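Local coordinates for protein trichothecene 15-O-acetyltransferase TRI3 (Fusarium sporotrichioides, PDB 3FOT) that acetylates the 15-hydroxyl group of trichothecene precursors during the biosynthesis of mycotoxins such as T-2 toxin, at residues 133-138 with 464-469; 51-56 with 192-197; 139-144 with 156-161. All coordinates share one frame; numbering follows the deposited sequence. Where two conformers were deposited one is given.

Contact 1 (133-138 with 464-469)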
# COMPACT_ATOMS: atom_id res chain seq x y z
N SER A 133 13.26 9.11 13.62
CA SER A 133 11.86 8.77 13.34
C SER A 133 11.77 7.45 12.55
O SER A 133 12.78 6.96 12.04
CB SER A 133 11.21 9.88 12.51
OG SER A 133 11.70 9.87 11.18
N ALA A 134 10.56 6.91 12.44
CA ALA A 134 10.34 5.73 11.60
C ALA A 134 10.77 5.98 10.14
O ALA A 134 11.40 5.12 9.51
CB ALA A 134 8.86 5.28 11.68
N LEU A 135 10.43 7.15 9.58
CA LEU A 135 10.84 7.45 8.20
C LEU A 135 12.34 7.69 8.06
O LEU A 135 12.89 7.42 7.00
CB LEU A 135 10.04 8.60 7.58
CG LEU A 135 8.57 8.21 7.31
CD1 LEU A 135 7.77 9.39 6.78
CD2 LEU A 135 8.42 7.01 6.38
N ASP A 136 12.99 8.19 9.11
CA ASP A 136 14.47 8.31 9.13
C ASP A 136 15.07 6.92 8.97
O ASP A 136 16.01 6.72 8.21
CB ASP A 136 14.98 8.88 10.45
CG ASP A 136 14.74 10.38 10.59
OD1 ASP A 136 14.48 11.06 9.59
OD2 ASP A 136 14.81 10.86 11.75
N LEU A 137 14.51 5.96 9.68
CA LEU A 137 14.98 4.58 9.60
C LEU A 137 14.72 3.95 8.23
O LEU A 137 15.56 3.21 7.70
CB LEU A 137 14.33 3.75 10.70
CG LEU A 137 14.73 2.29 10.75
CD1 LEU A 137 16.25 2.13 10.90
CD2 LEU A 137 13.95 1.59 11.90
N TRP A 138 13.58 4.26 7.63
CA TRP A 138 13.32 3.81 6.26
C TRP A 138 14.48 4.27 5.36
O TRP A 138 15.06 3.47 4.59
CB TRP A 138 11.98 4.39 5.78
CG TRP A 138 11.73 4.17 4.31
CD1 TRP A 138 11.66 2.99 3.67
CD2 TRP A 138 11.53 5.18 3.32
NE1 TRP A 138 11.43 3.19 2.32
CE2 TRP A 138 11.36 4.53 2.08
CE3 TRP A 138 11.49 6.58 3.36
CZ2 TRP A 138 11.12 5.22 0.89
CZ3 TRP A 138 11.26 7.27 2.17
CH2 TRP A 138 11.07 6.59 0.96
N SER A 464 0.07 9.43 14.12
CA SER A 464 0.26 9.65 12.68
C SER A 464 0.59 8.33 12.00
O SER A 464 1.21 7.43 12.59
CB SER A 464 1.37 10.69 12.42
OG SER A 464 2.62 10.18 12.80
N ILE A 465 0.15 8.23 10.75
CA ILE A 465 0.37 7.05 9.94
C ILE A 465 0.86 7.52 8.58
O ILE A 465 0.21 8.35 7.93
CB ILE A 465 -0.90 6.18 9.78
CG1 ILE A 465 -1.47 5.75 11.15
CG2 ILE A 465 -0.63 4.96 8.86
CD1 ILE A 465 -2.80 4.98 11.08
N ASP A 466 2.03 7.04 8.18
CA ASP A 466 2.52 7.30 6.82
C ASP A 466 2.79 5.99 6.10
O ASP A 466 3.51 5.15 6.60
CB ASP A 466 3.77 8.18 6.87
CG ASP A 466 3.47 9.55 7.39
OD1 ASP A 466 2.73 10.28 6.67
OD2 ASP A 466 3.95 9.88 8.50
N PHE A 467 2.23 5.85 4.92
CA PHE A 467 2.30 4.60 4.18
C PHE A 467 3.16 4.86 2.95
O PHE A 467 2.85 5.72 2.11
CB PHE A 467 0.89 4.16 3.79
CG PHE A 467 0.85 2.91 2.97
CD1 PHE A 467 0.79 1.67 3.58
CD2 PHE A 467 0.88 2.97 1.59
CE1 PHE A 467 0.76 0.51 2.83
CE2 PHE A 467 0.85 1.80 0.84
CZ PHE A 467 0.78 0.59 1.45
N VAL A 468 4.29 4.16 2.88
CA VAL A 468 5.21 4.30 1.76
C VAL A 468 5.41 2.97 1.02
O VAL A 468 5.42 1.89 1.63
CB VAL A 468 6.57 4.96 2.19
CG1 VAL A 468 6.33 6.29 2.94
CG2 VAL A 468 7.37 4.04 3.04
N VAL A 469 5.52 3.05 -0.31
CA VAL A 469 5.86 1.89 -1.13
C VAL A 469 7.09 2.30 -1.91
O VAL A 469 7.07 3.37 -2.53
CB VAL A 469 4.75 1.53 -2.12
CG1 VAL A 469 5.16 0.32 -2.94
CG2 VAL A 469 3.46 1.24 -1.37
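W138 and L135, one helical turn apart on the helix, lie against V468 and D466, alternate residues of strand 464-469. The helix and strand axes run nearly parallel, at 17°, and approach to 11.0 Å, a spacing bridged wholly by side chains.

The aromatic part of the contact is a CH-pi interaction. V468 CG2 sits 4.2 Å from the centroid of the five-membered ring of W138, only 11° off the ring normal, so the methyl lies over the face. Its nearest ring atom is CE2, in the seam of the indole and 4.1 Å from CG2. With CG anti to the backbone N, chi1 171° carries the indole out toward V468. The ring nitrogen NE1 bonds to the side chain of N470, just beyond the strand segment, which helps fix how the ring is turned. V468 was modelled in two conformers, and its contacts hold for the one described.

The remaining contacts are aliphatic. L135 spreads its two methyls over the strand: CD2 reaches V468 CG1 at 4.1 Å, while CD1 touches D466 CB at 4.2 Å, with the carboxylate alongside at a similar distance. The L135 and D466 side chains cross at about a right angle. F467, between D466 and V468 on the strand, points away.

At the start of the helix S133 and D136 bond to each other. S133 OG accepts from D136 N (3.0 Å), and S133 N reaches D136 OD2 from above the carboxylate plane, also at 3.0 Å. This reciprocal pair is a capping box, with serine as N-cap satisfying a first-turn amide. The whole is a capped amphipathic helix laid along one face of a mixed beta sheet, with I281 and C279 of strand 277-283 lining the same contact, in an acyltransferase of the BAHD superfamily.

Contact 2 (51-56 with 192-197)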
# COMPACT_ATOMS: atom_id res chain seq x y z
N TYR A 51 9.59 -2.99 -4.61
CA TYR A 51 8.19 -2.60 -4.27
C TYR A 51 7.82 -2.76 -2.78
O TYR A 51 6.64 -2.85 -2.46
CB TYR A 51 7.16 -3.42 -5.07
CG TYR A 51 7.18 -3.22 -6.57
CD1 TYR A 51 6.36 -2.27 -7.17
CD2 TYR A 51 8.00 -3.99 -7.39
CE1 TYR A 51 6.35 -2.10 -8.56
CE2 TYR A 51 8.00 -3.84 -8.77
CZ TYR A 51 7.17 -2.88 -9.35
OH TYR A 51 7.17 -2.69 -10.72
N ASP A 52 8.81 -2.81 -1.90
CA ASP A 52 8.57 -3.11 -0.48
C ASP A 52 7.62 -2.06 0.13
O ASP A 52 7.68 -0.87 -0.24
CB ASP A 52 9.88 -3.12 0.32
CG ASP A 52 10.61 -4.47 0.28
OD1 ASP A 52 10.36 -5.30 -0.63
OD2 ASP A 52 11.45 -4.71 1.18
N LEU A 53 6.77 -2.52 1.04
CA LEU A 53 5.82 -1.66 1.76
C LEU A 53 6.41 -1.28 3.09
O LEU A 53 7.00 -2.11 3.77
CB LEU A 53 4.53 -2.44 2.06
CG LEU A 53 3.79 -3.16 0.94
CD1 LEU A 53 2.73 -4.07 1.54
CD2 LEU A 53 3.20 -2.10 0.07
N TYR A 54 6.27 -0.01 3.47
CA TYR A 54 6.59 0.40 4.83
C TYR A 54 5.43 1.22 5.37
O TYR A 54 4.85 2.05 4.65
CB TYR A 54 7.81 1.30 4.86
CG TYR A 54 9.12 0.67 4.48
CD1 TYR A 54 10.03 0.29 5.47
CD2 TYR A 54 9.47 0.49 3.14
CE1 TYR A 54 11.26 -0.25 5.14
CE2 TYR A 54 10.72 -0.06 2.79
CZ TYR A 54 11.60 -0.43 3.81
OH TYR A 54 12.84 -0.94 3.57
N ILE A 55 5.10 0.97 6.63
CA ILE A 55 4.09 1.79 7.33
C ILE A 55 4.78 2.40 8.56
O ILE A 55 5.29 1.68 9.41
CB ILE A 55 2.84 0.96 7.72
CG1 ILE A 55 2.18 0.38 6.45
CG2 ILE A 55 1.78 1.84 8.49
CD1 ILE A 55 1.24 -0.84 6.73
N ALA A 56 4.81 3.73 8.63
CA ALA A 56 5.46 4.42 9.74
C ALA A 56 4.37 4.94 10.65
O ALA A 56 3.50 5.73 10.21
CB ALA A 56 6.35 5.59 9.22
N ILE A 192 -4.10 -2.57 1.69
CA ILE A 192 -5.24 -2.83 2.57
C ILE A 192 -4.92 -3.95 3.55
O ILE A 192 -5.13 -3.81 4.75
CB ILE A 192 -6.48 -3.14 1.73
CG1 ILE A 192 -6.82 -1.88 0.93
CG2 ILE A 192 -7.65 -3.69 2.62
CD1 ILE A 192 -8.07 -1.91 0.20
N GLY A 193 -4.41 -5.05 3.02
CA GLY A 193 -4.15 -6.21 3.84
C GLY A 193 -3.08 -5.90 4.88
O GLY A 193 -3.16 -6.34 6.04
N CYS A 194 -2.07 -5.13 4.47
CA CYS A 194 -0.95 -4.82 5.36
C CYS A 194 -1.44 -3.88 6.47
O CYS A 194 -1.15 -4.10 7.65
CB CYS A 194 0.22 -4.19 4.58
SG CYS A 194 1.75 -4.28 5.52
N ARG A 195 -2.21 -2.86 6.12
CA ARG A 195 -2.77 -1.99 7.18
C ARG A 195 -3.74 -2.73 8.10
O ARG A 195 -3.74 -2.48 9.31
CB ARG A 195 -3.43 -0.76 6.58
CG ARG A 195 -2.38 0.17 6.00
CD ARG A 195 -3.01 1.35 5.33
NE ARG A 195 -3.57 1.00 4.03
CZ ARG A 195 -4.45 1.74 3.38
NH1 ARG A 195 -4.90 2.87 3.93
NH2 ARG A 195 -4.92 1.33 2.20
N LYS A 196 -4.56 -3.62 7.55
CA LYS A 196 -5.46 -4.43 8.39
C LYS A 196 -4.61 -5.22 9.40
O LYS A 196 -4.94 -5.33 10.56
CB LYS A 196 -6.29 -5.41 7.54
CG LYS A 196 -7.46 -4.71 6.81
CD LYS A 196 -8.15 -5.62 5.77
CE LYS A 196 -8.89 -6.81 6.41
NZ LYS A 196 -10.08 -6.42 7.25
N PHE A 197 -3.49 -5.74 8.93
CA PHE A 197 -2.64 -6.54 9.81
C PHE A 197 -1.98 -5.69 10.92
O PHE A 197 -1.89 -6.13 12.06
CB PHE A 197 -1.58 -7.30 8.99
CG PHE A 197 -0.84 -8.32 9.79
CD1 PHE A 197 -1.36 -9.60 9.99
CD2 PHE A 197 0.39 -7.99 10.36
CE1 PHE A 197 -0.67 -10.55 10.76
CE2 PHE A 197 1.11 -8.92 11.09
CZ PHE A 197 0.58 -10.21 11.30
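L53 and I55 meet C194 and R195 in a buried, apolar contact of a strand with a helix near the centre of the molecule. Helix 191-205 covers one face of the six-stranded mixed sheet to which strand 53-61 belongs, and it follows directly on the sequence from H186 to D190, which matches the HXXXD motif of BAHD acyltransferases. The segment axes approach to 10.0 Å at 39°, a separation that medium-sized side chains can fill.

L53 and I55, two apart on the strand, project to this same face; Y54 between them points away and packs against M141 of helix 134-147. C194 is the small helix residue that fits between the two. L53 CD1 packs against its CB at 3.9 Å, while chi1 -162°, with SG anti to the backbone N, directs the sulfur to I55. Cysteine suits the place because it is compact and its sulfur is readily buried among hydrocarbon.

R195 takes part with its aliphatic stem alone, crossing I55 at about a right angle. Beyond the bend at chi3 its guanidinium is held elsewhere: NE bonds to the backbone oxygen of G191, NH1 to that of D439, and the charge rests against F467 in a cation-pi interaction. A long arginine can thus serve the core and polar partners together.

A single methyl, I55 CD1, joins both helix residues, lying 3.7 Å from C194 SG and 3.8 Å from R195 CG.

Contact 3 (139-144 with 156-161)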
# COMPACT_ATOMS: atom_id res chain seq x y z
N SER A 139 14.80 5.56 5.44
CA SER A 139 15.88 6.15 4.65
C SER A 139 17.17 5.37 4.86
O SER A 139 17.88 5.03 3.91
CB SER A 139 16.07 7.62 5.02
OG SER A 139 14.96 8.40 4.57
N GLU A 140 17.47 5.08 6.12
CA GLU A 140 18.71 4.42 6.48
C GLU A 140 18.73 3.00 5.93
O GLU A 140 19.76 2.53 5.43
CB GLU A 140 18.86 4.44 8.00
CG GLU A 140 19.96 3.58 8.51
CD GLU A 140 19.91 3.46 10.01
OE1 GLU A 140 20.25 2.36 10.51
OE2 GLU A 140 19.51 4.45 10.67
N MET A 141 17.59 2.32 6.01
CA MET A 141 17.48 0.95 5.55
C MET A 141 17.63 0.87 4.04
O MET A 141 18.31 -0.03 3.50
CB MET A 141 16.16 0.34 6.01
CG MET A 141 16.13 0.03 7.49
SD MET A 141 14.46 -0.52 7.98
CE MET A 141 14.32 -2.08 7.13
N GLU A 142 17.03 1.84 3.36
CA GLU A 142 17.14 1.87 1.90
C GLU A 142 18.54 2.23 1.45
O GLU A 142 19.06 1.63 0.50
CB GLU A 142 16.07 2.77 1.31
CG GLU A 142 14.68 2.15 1.44
CD GLU A 142 14.58 0.79 0.75
OE1 GLU A 142 15.21 0.59 -0.32
OE2 GLU A 142 13.91 -0.11 1.28
N GLU A 143 19.17 3.17 2.14
CA GLU A 143 20.59 3.49 1.88
C GLU A 143 21.49 2.27 2.17
O GLU A 143 22.36 1.92 1.34
CB GLU A 143 21.02 4.74 2.67
CG GLU A 143 20.35 6.03 2.18
CD GLU A 143 20.33 7.16 3.22
OE1 GLU A 143 21.07 7.08 4.23
OE2 GLU A 143 19.55 8.14 3.01
N GLY A 144 21.26 1.62 3.31
CA GLY A 144 22.00 0.42 3.71
C GLY A 144 21.88 -0.77 2.76
O GLY A 144 22.87 -1.47 2.52
N SER A 156 8.07 -11.24 5.03
CA SER A 156 6.70 -10.78 4.86
C SER A 156 6.38 -9.58 5.75
O SER A 156 5.74 -8.62 5.30
CB SER A 156 5.69 -11.91 5.12
OG SER A 156 4.37 -11.39 5.04
N ILE A 157 6.83 -9.63 7.00
CA ILE A 157 6.70 -8.44 7.87
C ILE A 157 7.73 -8.45 9.00
O ILE A 157 8.07 -9.52 9.56
CB ILE A 157 5.26 -8.25 8.42
CG1 ILE A 157 5.08 -6.81 8.94
CG2 ILE A 157 4.92 -9.31 9.47
CD1 ILE A 157 3.62 -6.49 9.33
N GLU A 158 8.27 -7.27 9.26
CA GLU A 158 9.08 -7.04 10.44
C GLU A 158 8.68 -5.69 11.04
O GLU A 158 8.13 -4.84 10.34
CB GLU A 158 10.57 -7.08 10.10
CG GLU A 158 11.07 -6.09 9.05
CD GLU A 158 12.55 -6.23 8.73
OE1 GLU A 158 13.23 -7.05 9.42
OE2 GLU A 158 13.06 -5.47 7.85
N LEU A 159 8.99 -5.49 12.33
CA LEU A 159 8.66 -4.24 13.05
C LEU A 159 9.91 -3.71 13.70
O LEU A 159 10.72 -4.50 14.22
CB LEU A 159 7.68 -4.53 14.21
CG LEU A 159 6.18 -4.61 13.99
CD1 LEU A 159 5.83 -5.80 13.10
CD2 LEU A 159 5.43 -4.72 15.33
N PHE A 160 10.07 -2.38 13.70
CA PHE A 160 11.14 -1.71 14.43
C PHE A 160 10.55 -0.69 15.38
O PHE A 160 9.84 0.21 14.95
CB PHE A 160 12.07 -0.99 13.46
CG PHE A 160 12.72 -1.90 12.47
CD1 PHE A 160 13.97 -2.44 12.73
CD2 PHE A 160 12.09 -2.18 11.25
CE1 PHE A 160 14.58 -3.29 11.83
CE2 PHE A 160 12.69 -3.02 10.33
CZ PHE A 160 13.93 -3.58 10.61
N LEU A 161 10.82 -0.86 16.67
CA LEU A 161 10.27 0.03 17.71
C LEU A 161 11.39 0.98 18.10
O LEU A 161 12.49 0.54 18.43
CB LEU A 161 9.82 -0.77 18.95
CG LEU A 161 8.99 -2.06 18.73
CD1 LEU A 161 8.79 -2.85 20.03
CD2 LEU A 161 7.68 -1.79 18.04
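The F160 ring is met by the end of M141, which comes in obliquely, neither squarely over the face nor at the edge. The sulfur SD is 4.3 Å from the ring centroid and 30° off its normal, a Met-aromatic contact. The methyl packs nearer the ring's outer end, with M141 CE 3.7 Å from F160 CE2. Elsewhere the ring meets that of H126, from the neighbouring strand, with the planes at about 30°.

The second flat group is the carboxylate of E158. E158 OE2 lies 3.7 Å from M141 CE, in van der Waals contact. A methyl next to sulfur carries a slight positive polarisation, which would probably make it a tolerable neighbour for a carboxylate oxygen. E158 gets there because its CG lies between the backbone N and carbonyl carbon (chi1 59°) and the rest of the chain is extended.

M141 is long and flexible enough to bridge a wide gap: the CA atoms of M141 and F160 are 11.2 Å apart, and a bend at chi3 turns the methyl toward both partners. Both strand residues approach it from the opposite direction.

Helix 134-147 links the parallel, adjacent strands 125-129 and 158-163 as the helix of a beta-alpha-beta crossover. M141 packs this connecting helix back onto the second of the two strands, next to the sheet's outermost strand 125-129.

Overall arrangement
All three contacts set a helix on the same six-stranded sheet. Contacts 1 and 3 share helix 134-147, with L135 and W138 reaching strand 457-469 and its next part strand 158-163, while contact 2 places helix 191-205 on the other face. Strands 53-61 and 457-469 are neighbours joined by backbone hydrogen bonds, among them that of Y54 with V468, so contacts 1 and 2 lie back to back. Contact 2 is the deepest, and only aliphatic groups and a thiol meet there. Contact 1, partly buried, adds an indole face to its aliphatic groups. Contact 3 lies at the surface, where a carboxylate sits beside its methionine and phenyl ring. Y54, bonded to E142, ties contacts 2 and 3.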